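Local atomic coordinates of GH62 arabinofuranosidase (Podospora anserina, PDB entry 4N4B), a protein that probably hydrolyses terminal non-reducing alpha-L-arabinofuranosides, removing arabinose side groups from the plant polysaccharide xylan. Residues W279-D291 against I300-P314. Sequence-based numbering, arbitrary orientation. Where two conformers were deposited one is given.
With CA (calcium ion), chain B.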
loop_
_atom_site.group_PDB
_atom_site.type_symbol
_atom_site.label_atom_id
_atom_site.label_comp_id
_atom_site.label_asym_id
_atom_site.label_seq_id
_atom_site.Cartn_x
_atom_site.Cartn_y
_atom_site.Cartn_z
ATOM N N TRP A 279 0.892 -17.445 -12.321
ATOM C CA TRP A 279 -0.499 -17.056 -12.233
ATOM C C TRP A 279 -0.830 -15.574 -12.570
ATOM O O TRP A 279 -1.928 -15.249 -12.818
ATOM C CB TRP A 279 -1.090 -17.468 -10.897
ATOM C CG TRP A 279 -0.572 -16.742 -9.679
ATOM C CD1 TRP A 279 0.505 -17.091 -8.933
ATOM C CD2 TRP A 279 -1.109 -15.573 -9.074
ATOM N NE1 TRP A 279 0.663 -16.208 -7.897
ATOM C CE2 TRP A 279 -0.333 -15.282 -7.952
ATOM C CE3 TRP A 279 -2.191 -14.748 -9.351
ATOM C CZ2 TRP A 279 -0.604 -14.201 -7.143
ATOM C CZ3 TRP A 279 -2.437 -13.695 -8.537
ATOM C CH2 TRP A 279 -1.677 -13.433 -7.475
ATOM N N THR A 280 0.211 -14.759 -12.565
ATOM C CA THR A 280 0.102 -13.351 -12.872
ATOM C C THR A 280 1.372 -12.880 -13.598
ATOM O O THR A 280 2.396 -13.397 -13.365
ATOM C CB THR A 280 -0.174 -12.530 -11.562
ATOM O OG1 THR A 280 -0.375 -11.182 -11.904
ATOM C CG2 THR A 280 0.968 -12.630 -10.563
ATOM N N LYS A 281 1.230 -11.873 -14.449
ATOM C CA LYS A 281 2.338 -11.115 -15.019
ATOM C C LYS A 281 2.425 -9.757 -14.321
ATOM O O LYS A 281 3.560 -9.324 -14.101
ATOM C CB LYS A 281 2.216 -10.914 -16.531
ATOM C CG LYS A 281 2.522 -12.192 -17.222
ATOM C CD LYS A 281 2.499 -11.995 -18.768
ATOM C CE LYS A 281 2.628 -13.341 -19.475
ATOM N NZ LYS A 281 1.778 -13.416 -20.702
ATOM N N SER A 282 1.320 -9.177 -13.962
ATOM C CA SER A 282 1.333 -7.900 -13.153
ATOM C C SER A 282 1.827 -8.247 -11.753
ATOM O O SER A 282 1.357 -9.172 -11.106
ATOM C CB SER A 282 -0.037 -7.330 -13.116
ATOM O OG SER A 282 -0.283 -6.568 -14.313
ATOM N N ILE A 283 2.669 -7.362 -11.208
ATOM C CA ILE A 283 2.995 -7.298 -9.754
ATOM C C ILE A 283 2.511 -5.955 -9.310
ATOM O O ILE A 283 3.018 -4.920 -9.733
ATOM C CB ILE A 283 4.516 -7.467 -9.525
ATOM C CG1 ILE A 283 5.137 -8.649 -10.265
ATOM C CG2 ILE A 283 4.741 -7.505 -8.028
ATOM C CD1 ILE A 283 4.642 -9.996 -9.808
ATOM N N SER A 284 1.422 -5.940 -8.608
ATOM C CA SER A 284 0.674 -4.702 -8.376
ATOM C C SER A 284 0.441 -4.472 -6.863
ATOM O O SER A 284 0.754 -5.289 -6.066
ATOM C CB SER A 284 -0.638 -4.778 -9.204
ATOM O OG SER A 284 -1.452 -3.652 -9.128
ATOM N N HIS A 285 -0.173 -3.333 -6.568
ATOM C CA HIS A 285 -0.379 -2.727 -5.256
ATOM C C HIS A 285 -0.214 -3.705 -4.095
ATOM O O HIS A 285 -1.004 -4.539 -3.881
ATOM C CB HIS A 285 -1.796 -2.094 -5.198
ATOM C CG HIS A 285 -1.966 -1.057 -4.126
ATOM N ND1 HIS A 285 -2.753 0.056 -4.269
ATOM C CD2 HIS A 285 -1.513 -1.026 -2.855
ATOM C CE1 HIS A 285 -2.711 0.759 -3.156
ATOM N NE2 HIS A 285 -1.950 0.132 -2.285
ATOM N N GLY A 286 0.807 -3.457 -3.296
ATOM C CA GLY A 286 1.111 -4.283 -2.146
ATOM C C GLY A 286 1.823 -3.533 -1.030
ATOM O O GLY A 286 1.883 -2.362 -1.014
ATOM N N GLU A 287 2.397 -4.302 -0.123
ATOM C CA GLU A 287 3.093 -3.744 1.053
ATOM C C GLU A 287 4.099 -4.749 1.563
ATOM O O GLU A 287 3.849 -5.940 1.541
ATOM C CB GLU A 287 2.150 -3.356 2.175
ATOM C CG GLU A 287 1.897 -1.852 2.381
ATOM C CD GLU A 287 1.154 -1.479 3.653
ATOM O OE1 GLU A 287 1.489 -2.129 4.717
ATOM O OE2 GLU A 287 0.229 -0.648 3.592
ATOM N N ILE A 288 5.241 -4.227 2.090
ATOM C CA ILE A 288 6.206 -5.061 2.804
ATOM C C ILE A 288 5.655 -5.487 4.171
ATOM O O ILE A 288 5.085 -4.642 4.902
ATOM C CB ILE A 288 7.534 -4.291 2.911
ATOM C CG1 ILE A 288 8.158 -4.016 1.545
ATOM C CG2 ILE A 288 8.522 -5.042 3.869
ATOM C CD1 ILE A 288 9.494 -3.256 1.537
ATOM N N ILE A 289 5.870 -6.725 4.526
ATOM C CA ILE A 289 5.436 -7.154 5.823
ATOM C C ILE A 289 6.273 -6.455 6.903
ATOM O O ILE A 289 7.416 -6.609 6.978
ATOM C CB ILE A 289 5.535 -8.672 5.977
ATOM C CG1 ILE A 289 4.684 -9.403 4.936
ATOM C CG2 ILE A 289 5.036 -9.048 7.351
ATOM C CD1 ILE A 289 4.706 -10.909 5.100
ATOM N N ARG A 290 5.624 -5.664 7.713
ATOM C CA ARG A 290 6.298 -4.996 8.802
ATOM C C ARG A 290 6.140 -5.821 10.072
ATOM O O ARG A 290 5.121 -6.141 10.507
ATOM C CB ARG A 290 5.736 -3.574 9.007
ATOM C CG ARG A 290 6.243 -2.576 7.985
ATOM C CD ARG A 290 5.400 -1.308 8.017
ATOM N NE ARG A 290 4.037 -1.424 7.487
ATOM C CZ ARG A 290 2.948 -1.049 8.103
ATOM N NH1 ARG A 290 2.955 -0.569 9.321
ATOM N NH2 ARG A 290 1.791 -1.195 7.515
ATOM N N ASP A 291 7.283 -6.134 10.620
ATOM C CA ASP A 291 7.341 -6.816 11.891
ATOM C C ASP A 291 8.056 -5.897 12.904
ATOM O O ASP A 291 8.177 -4.735 12.701
ATOM C CB ASP A 291 7.909 -8.197 11.743
ATOM C CG ASP A 291 9.299 -8.217 11.100
ATOM O OD1 ASP A 291 9.992 -7.219 11.163
ATOM O OD2 ASP A 291 9.635 -9.215 10.453
ATOM N N ILE A 300 11.172 -1.020 8.118
ATOM C CA ILE A 300 11.287 -2.401 7.552
ATOM C C ILE A 300 12.627 -3.031 7.914
ATOM O O ILE A 300 13.599 -2.311 8.281
ATOM C CB ILE A 300 11.043 -2.419 6.060
ATOM C CG1 ILE A 300 12.117 -1.609 5.319
ATOM C CG2 ILE A 300 9.595 -1.961 5.826
ATOM C CD1 ILE A 300 12.104 -1.826 3.823
ATOM N N ASP A 301 12.707 -4.350 7.760
ATOM C CA ASP A 301 13.963 -5.078 7.886
ATOM C C ASP A 301 14.453 -5.490 6.498
ATOM O O ASP A 301 13.922 -6.422 5.893
ATOM C CB ASP A 301 13.785 -6.311 8.773
ATOM C CG ASP A 301 15.027 -7.179 8.821
ATOM O OD1 ASP A 301 16.068 -6.760 8.275
ATOM O OD2 ASP A 301 14.961 -8.281 9.406
ATOM N N PRO A 302 15.462 -4.784 5.998
ATOM C CA PRO A 302 15.956 -4.982 4.678
ATOM C C PRO A 302 16.585 -6.362 4.537
ATOM O O PRO A 302 16.744 -6.823 3.384
ATOM C CB PRO A 302 17.008 -3.865 4.466
ATOM C CG PRO A 302 17.448 -3.531 5.829
ATOM C CD PRO A 302 16.277 -3.755 6.742
ATOM N N CYS A 303 16.830 -7.082 5.604
ATOM C CA CYS A 303 17.434 -8.445 5.491
ATOM C C CYS A 303 16.417 -9.560 5.272
ATOM O O CYS A 303 16.797 -10.692 4.978
ATOM C CB CYS A 303 18.292 -8.722 6.731
ATOM S SG CYS A 303 19.461 -7.323 7.126
ATOM N N ASN A 304 15.117 -9.212 5.418
ATOM C CA ASN A 304 14.087 -10.200 5.371
ATOM C C ASN A 304 12.793 -9.620 4.776
ATOM O O ASN A 304 11.744 -9.693 5.431
ATOM C CB ASN A 304 13.825 -10.729 6.788
ATOM C CG ASN A 304 15.017 -11.472 7.351
ATOM O OD1 ASN A 304 15.266 -12.630 6.992
ATOM N ND2 ASN A 304 15.733 -10.812 8.259
ATOM N N ILE A 305 12.914 -9.051 3.602
ATOM C CA ILE A 305 11.747 -8.435 2.921
ATOM C C ILE A 305 10.791 -9.490 2.322
ATOM O O ILE A 305 11.245 -10.308 1.544
ATOM C CB ILE A 305 12.185 -7.426 1.889
ATOM C CG1 ILE A 305 12.872 -6.245 2.531
ATOM C CG2 ILE A 305 10.952 -6.949 1.080
ATOM C CD1 ILE A 305 13.587 -5.379 1.614
ATOM N N ARG A 306 9.523 -9.424 2.703
ATOM C CA ARG A 306 8.476 -10.134 2.015
ATOM C C ARG A 306 7.403 -9.075 1.745
ATOM O O ARG A 306 7.177 -8.128 2.540
ATOM C CB ARG A 306 7.899 -11.193 2.945
ATOM C CG ARG A 306 8.893 -12.323 3.378
ATOM C CD ARG A 306 9.590 -11.983 4.629
ATOM N NE ARG A 306 8.673 -12.126 5.759
ATOM C CZ ARG A 306 8.746 -11.494 6.925
ATOM N NH1 ARG A 306 9.743 -10.571 7.210
ATOM N NH2 ARG A 306 7.852 -11.776 7.828
ATOM N N PHE A 307 6.764 -9.209 0.601
ATOM C CA PHE A 307 5.887 -8.154 0.037
ATOM C C PHE A 307 4.568 -8.845 -0.348
ATOM O O PHE A 307 4.571 -9.762 -1.224
ATOM C CB PHE A 307 6.559 -7.493 -1.129
ATOM C CG PHE A 307 5.817 -6.343 -1.778
ATOM C CD1 PHE A 307 5.874 -5.054 -1.252
ATOM C CD2 PHE A 307 5.166 -6.512 -2.991
ATOM C CE1 PHE A 307 5.286 -3.982 -1.887
ATOM C CE2 PHE A 307 4.565 -5.449 -3.626
ATOM C CZ PHE A 307 4.558 -4.163 -3.076
ATOM N N MET A 308 3.460 -8.558 0.338
ATOM C CA MET A 308 2.159 -9.045 -0.069
ATOM C C MET A 308 1.725 -8.196 -1.225
ATOM O O MET A 308 1.755 -6.975 -1.112
ATOM C CB MET A 308 1.188 -8.969 1.092
ATOM C CG MET A 308 -0.008 -9.872 0.867
ATOM S SD MET A 308 -1.227 -9.717 2.171
ATOM C CE MET A 308 -2.170 -11.189 1.995
ATOM N N TYR A 309 1.281 -8.811 -2.318
ATOM C CA TYR A 309 0.924 -8.082 -3.542
ATOM C C TYR A 309 -0.306 -8.625 -4.145
ATOM O O TYR A 309 -0.786 -9.712 -3.850
ATOM C CB TYR A 309 2.103 -8.072 -4.498
ATOM C CG TYR A 309 2.237 -9.410 -5.241
ATOM C CD1 TYR A 309 2.789 -10.542 -4.661
ATOM C CD2 TYR A 309 1.793 -9.541 -6.554
ATOM C CE1 TYR A 309 2.917 -11.741 -5.326
ATOM C CE2 TYR A 309 1.952 -10.723 -7.254
ATOM C CZ TYR A 309 2.508 -11.802 -6.604
ATOM O OH TYR A 309 2.662 -12.993 -7.369
ATOM N N GLN A 310 -0.842 -7.876 -5.099
ATOM C CA GLN A 310 -1.990 -8.321 -5.907
ATOM C C GLN A 310 -1.534 -8.648 -7.334
ATOM O O GLN A 310 -0.727 -7.941 -7.938
ATOM C CB GLN A 310 -3.099 -7.279 -5.911
ATOM C CG GLN A 310 -2.770 -5.990 -6.581
ATOM C CD GLN A 310 -3.917 -5.014 -6.548
ATOM O OE1 GLN A 310 -4.758 -4.995 -5.673
ATOM N NE2 GLN A 310 -3.928 -4.107 -7.550
ATOM N N GLY A 311 -2.159 -9.692 -7.791
ATOM C CA GLY A 311 -1.965 -10.141 -9.136
ATOM C C GLY A 311 -3.274 -10.643 -9.758
ATOM O O GLY A 311 -4.214 -10.736 -9.126
ATOM N N MET A 312 -3.209 -11.002 -11.019
ATOM C CA MET A 312 -4.361 -11.527 -11.720
ATOM C C MET A 312 -3.931 -12.322 -12.954
ATOM O O MET A 312 -2.914 -12.114 -13.535
ATOM C CB MET A 312 -5.341 -10.419 -12.148
ATOM C CG MET A 312 -4.722 -9.414 -13.046
ATOM S SD MET A 312 -5.902 -8.228 -13.721
ATOM C CE MET A 312 -6.195 -9.052 -15.299
ATOM N N ASP A 313 -4.831 -13.207 -13.331
ATOM C CA ASP A 313 -4.660 -13.974 -14.574
ATOM C C ASP A 313 -4.384 -13.021 -15.729
ATOM O O ASP A 313 -5.157 -12.216 -15.991
ATOM C CB ASP A 313 -5.917 -14.787 -14.838
ATOM C CG ASP A 313 -5.821 -15.692 -16.104
ATOM O OD1 ASP A 313 -5.038 -15.483 -16.959
ATOM O OD2 ASP A 313 -6.648 -16.569 -16.157
ATOM N N PRO A 314 -3.249 -13.144 -16.403
ATOM C CA PRO A 314 -2.932 -12.107 -17.399
ATOM C C PRO A 314 -3.756 -12.236 -18.648
ATOM O O PRO A 314 -3.773 -11.363 -19.444
ATOM C CB PRO A 314 -1.475 -12.328 -17.691
ATOM C CG PRO A 314 -1.270 -13.744 -17.539
ATOM C CD PRO A 314 -1.987 -14.039 -16.279
HETATM CA CA CA B . -1.338 0.729 -0.243
HETATM O O HOH W 1 -1.272 -10.251 -14.796
HETATM O O HOH W 2 -0.547 -1.292 0.056
HETATM O O HOH W 3 -0.900 1.086 1.816
HETATM O O HOH W 4 9.142 -8.076 5.302
HETATM O O HOH W 5 10.051 -5.799 8.395
HETATM O O HOH W 6 12.513 -9.592 10.160
HETATM O O HOH W 7 0.570 1.143 -0.991
HETATM O O HOH W 8 -3.290 -0.050 0.438
HETATM O O HOH W 9 -2.061 2.547 -0.579
#
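A beta bulge at the corner between Ser284 and Glu287 shifts the antiparallel pairing of 279-291 with 306-311 by one residue in this propeller-fold hydrolase, where His285 reaches the central calcium. On one side of it Ser284 and Gln310 form a hydrogen-bonded pair; on the other, Glu287 pairs with Met308. Calcium is bound by His285 NE2 at 2.2 Å, a neutral imidazole ligand, and by five waters. One of these donates to Gly286 O and another probably to Glu287 OE2, while Arg290 NH2, also bonded to Val107 O, gives Glu287 OE1 a nearly straight hydrogen bond (171°), part of a salt bridge.

Gln310 suits its place by using both ends of its amide: NE2 donates to Ser284 OG at 3.0 Å, a hydroxyl also bonded to Glu233, and OE1 accepts from Asp49 N. Phe307, its CG anti to the backbone N (chi1 -177°), has Glu287 N over one ring face; the lack of a side chain on Gly286 permits this closeness. Ile288 CG1 meets Phe307 CD1 at 3.8 Å. At the 279-280 end, Thr280 serves twice: its methyl CG2 lies over one face of the Trp279 ring and at the edge of Tyr309, while OG1 accepts from Met312 N (3.0 Å). Arg306 turns a guanidinium face to Ile289 CB; its NH1 donates to Asn304 O at 2.8 Å and stands 3.5 Å from Asp291 OD2, a long salt bridge, both near the guanidinium plane.

Strand 326-332 flanks 306-311 on its other side, and strands 46-55 and 216-222 adjoin the calcium-facing side chains.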